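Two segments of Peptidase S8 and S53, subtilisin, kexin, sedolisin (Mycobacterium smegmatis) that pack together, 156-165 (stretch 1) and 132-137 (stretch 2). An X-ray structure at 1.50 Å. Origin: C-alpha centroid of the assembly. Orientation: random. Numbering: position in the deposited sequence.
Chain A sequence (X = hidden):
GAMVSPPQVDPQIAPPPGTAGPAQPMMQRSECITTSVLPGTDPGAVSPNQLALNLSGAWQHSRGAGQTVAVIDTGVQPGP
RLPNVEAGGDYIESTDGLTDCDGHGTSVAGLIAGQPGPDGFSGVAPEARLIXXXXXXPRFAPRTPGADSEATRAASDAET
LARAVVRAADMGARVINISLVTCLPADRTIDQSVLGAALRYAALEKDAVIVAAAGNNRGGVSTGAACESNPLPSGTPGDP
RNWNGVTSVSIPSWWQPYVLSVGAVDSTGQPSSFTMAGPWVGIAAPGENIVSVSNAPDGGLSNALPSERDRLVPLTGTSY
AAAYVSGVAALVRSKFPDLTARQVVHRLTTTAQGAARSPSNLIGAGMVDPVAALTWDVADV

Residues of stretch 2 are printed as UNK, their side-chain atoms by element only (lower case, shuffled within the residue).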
# COMPACT_ATOMS: atom_id res chain seq x y z
N SER A 156 0.90 8.49 16.83
CA SER A 156 -0.53 8.12 16.83
C SER A 156 -0.84 7.18 15.66
O SER A 156 -1.63 6.21 15.76
CB SER A 156 -1.41 9.38 16.77
OG SER A 156 -2.77 9.04 16.49
N ASP A 157 -0.24 7.48 14.53
CA ASP A 157 -0.45 6.69 13.33
C ASP A 157 0.14 5.29 13.46
O ASP A 157 -0.44 4.31 13.01
CB ASP A 157 0.16 7.39 12.14
CG ASP A 157 -0.30 6.81 10.87
OD1 ASP A 157 -1.50 7.02 10.53
OD2 ASP A 157 0.51 6.12 10.22
N ALA A 158 1.30 5.20 14.08
CA ALA A 158 1.92 3.87 14.27
C ALA A 158 1.07 3.03 15.21
O ALA A 158 1.03 1.81 15.10
CB ALA A 158 3.33 4.01 14.82
N GLU A 159 0.46 3.69 16.19
CA GLU A 159 -0.29 2.99 17.23
C GLU A 159 -1.51 2.34 16.61
O GLU A 159 -1.81 1.18 16.89
CB GLU A 159 -0.65 3.97 18.36
CG GLU A 159 -1.23 3.33 19.62
CD GLU A 159 -2.70 2.92 19.50
OE1 GLU A 159 -3.49 3.59 18.81
OE2 GLU A 159 -3.07 1.93 20.17
N THR A 160 -2.23 3.04 15.74
CA THR A 160 -3.37 2.43 15.08
C THR A 160 -2.93 1.46 13.99
O THR A 160 -3.60 0.43 13.78
CB THR A 160 -4.32 3.46 14.47
OG1 THR A 160 -3.59 4.28 13.56
CG2 THR A 160 -4.95 4.30 15.55
N LEU A 161 -1.82 1.75 13.31
CA LEU A 161 -1.39 0.88 12.24
C LEU A 161 -1.10 -0.53 12.82
O LEU A 161 -1.48 -1.56 12.23
CB LEU A 161 -0.14 1.40 11.54
CG LEU A 161 0.37 0.48 10.43
CD1 LEU A 161 -0.69 0.23 9.39
CD2 LEU A 161 1.62 1.09 9.78
N ALA A 162 -0.43 -0.56 13.97
CA ALA A 162 -0.05 -1.86 14.56
C ALA A 162 -1.29 -2.66 14.91
O ALA A 162 -1.35 -3.87 14.67
CB ALA A 162 0.78 -1.65 15.79
N ARG A 163 -2.28 -2.00 15.51
CA ARG A 163 -3.52 -2.70 15.82
C ARG A 163 -4.21 -3.18 14.55
O ARG A 163 -4.76 -4.29 14.50
CB ARG A 163 -4.45 -1.81 16.65
CG ARG A 163 -3.93 -1.59 18.06
CD ARG A 163 -5.00 -0.94 18.92
NE ARG A 163 -5.12 0.50 18.71
CZ ARG A 163 -6.25 1.20 18.62
NH1 ARG A 163 -7.45 0.65 18.55
NH2 ARG A 163 -6.16 2.52 18.54
N ALA A 164 -4.24 -2.32 13.53
CA ALA A 164 -4.93 -2.67 12.28
C ALA A 164 -4.30 -3.86 11.59
O ALA A 164 -4.99 -4.65 10.96
CB ALA A 164 -4.96 -1.47 11.35
N VAL A 165 -2.99 -3.96 11.69
CA VAL A 165 -2.27 -5.08 11.09
C VAL A 165 -2.64 -6.39 11.76
O VAL A 165 -2.91 -7.37 11.10
CB VAL A 165 -0.74 -4.81 11.11
CG1 VAL A 165 0.07 -6.09 10.91
CG2 VAL A 165 -0.35 -3.73 10.10
N UNK A 132 -11.92 -3.91 4.22
CA UNK A 132 -11.53 -2.52 4.40
C UNK A 132 -11.44 -2.13 5.88
O UNK A 132 -12.43 -2.21 6.59
c UNK A 132 -12.55 -1.59 3.78
o UNK A 132 -12.15 -0.26 4.02
N UNK A 133 -10.26 -1.69 6.29
CA UNK A 133 -10.02 -1.18 7.65
C UNK A 133 -9.61 0.28 7.48
O UNK A 133 -8.57 0.58 6.87
c UNK A 133 -8.09 -4.28 8.97
c UNK A 133 -8.58 -1.35 9.72
c UNK A 133 -9.26 -3.42 8.51
c UNK A 133 -8.88 -1.95 8.36
N UNK A 134 -10.42 1.20 7.97
CA UNK A 134 -10.04 2.59 7.88
C UNK A 134 -9.09 2.90 9.03
O UNK A 134 -9.48 3.01 10.18
n UNK A 134 -14.52 7.33 9.46
c UNK A 134 -10.70 5.03 7.82
c UNK A 134 -11.22 3.59 7.90
c UNK A 134 -13.65 7.22 8.46
n UNK A 134 -12.71 6.29 8.51
c UNK A 134 -11.74 6.07 7.45
n UNK A 134 -13.69 8.07 7.44
N UNK A 135 -7.82 3.05 8.70
CA UNK A 135 -6.77 3.29 9.68
C UNK A 135 -6.38 4.74 9.79
O UNK A 135 -5.83 5.15 10.83
n UNK A 135 -2.60 4.12 10.79
c UNK A 135 -5.56 2.39 9.36
c UNK A 135 -3.36 3.59 9.84
o UNK A 135 -3.30 3.95 8.65
c UNK A 135 -4.36 2.52 10.29
N UNK A 136 -6.64 5.53 8.76
CA UNK A 136 -6.32 6.95 8.83
C UNK A 136 -7.09 7.78 7.86
O UNK A 136 -7.69 7.27 6.91
n UNK A 136 -3.00 8.45 9.64
c UNK A 136 -4.83 7.20 8.66
c UNK A 136 -4.33 8.40 9.51
o UNK A 136 -5.09 9.28 10.06
N UNK A 137 -7.14 9.08 8.13
CA UNK A 137 -7.71 10.05 7.20
C UNK A 137 -7.16 11.41 7.58
O UNK A 137 -7.29 11.80 8.73
o UNK A 137 -9.68 11.29 6.58
c UNK A 137 -9.22 10.11 7.29
O HOH W 1 -4.76 6.64 12.85
O HOH W 2 -1.20 5.77 8.16

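Position 132 lies in a strand and carries two side-chain atoms, one carbon followed by one oxygen. Its side chain is far out of reach of the helix of stretch 1 and touches nothing there. A single carbon bearing a hydroxyl is serine, S132; although buried, its oxygen is hydrogen-bonded elsewhere in the structure.

At position 133 there are four carbons and no polar atom. The side chain forks at its first carbon, and one arm is two carbons long, the other one. The short arm faces CB of A164, and the tip of the long arm faces its backbone O. Branching at CB with unequal arms identifies isoleucine, I133. Its CA-to-CB bond points toward the helix, and an all-carbon side chain suits this place because the methyl of A164 offers it an apolar surface: CG2 of I133 meets CB of A164 at 4.0 Å. CD1 of I133 lies 3.7 Å from O of A164.

Position 134 shows three carbons, a nitrogen, and then a carbon bearing two more nitrogens, none touching stretch 1. This guanidinium group belongs to arginine, R134. Its CA-to-CB bond points away from the helix, as expected when neighbours in a strand alternate sides, and its NE and NH2 find hydrogen bonds elsewhere in the structure.

Position 135 has three carbons, the third carrying one oxygen and one nitrogen. Its nitrogen approaches the side chains of D157 and T160 and the backbone of L161. Three carbons ending in an amide make glutamine, Q135. The amide suits the site chiefly because its nitrogen can give a proton to the helix: NE2 of Q135 donates a hydrogen bond to OG1 of T160 at 2.9 Å. It gives a weak one to OD1 of D157 at 3.1 Å, though the position of that oxygen is less sure. OE1 of Q135 lies 2.8 Å from the oxygen of water 2, a possible donor. Lower on the chain, CG of Q135 lies 4.2 Å from CB of A164, so the aliphatic part also packs.

Position 136 has two carbons, the second carrying one oxygen and one nitrogen, and the nitrogen sits against OD1 of D157. This shorter amide is asparagine, N136. Its ND2 is 2.3 Å from OD1 of D157, a clash in the model that supports no inference about bonding. N136 OD1 accepts a hydrogen bond from the backbone N of position 137 at 2.8 Å.

Position 137 again has one carbon and one oxygen and makes no contact with the helix. It is serine, S137, whose hydroxyl suits a place where OG is hydrogen-bonded to a residue just outside the stretches.

The contact thus combines a small apolar patch with a polar centre. A164, whose small side chain points toward stretch 2, receives I133 and the stem of Q135. One turn earlier in the helix, T160 meets the amide of Q135. Just past the strand, Q135 is held to the helix directly by its side chain and, through water 1, by its backbone O: the water oxygen lies 2.7 Å from both Q135 O, to which it donates, and T160 OG1.

Stretch 2 132-137: SIRQNS
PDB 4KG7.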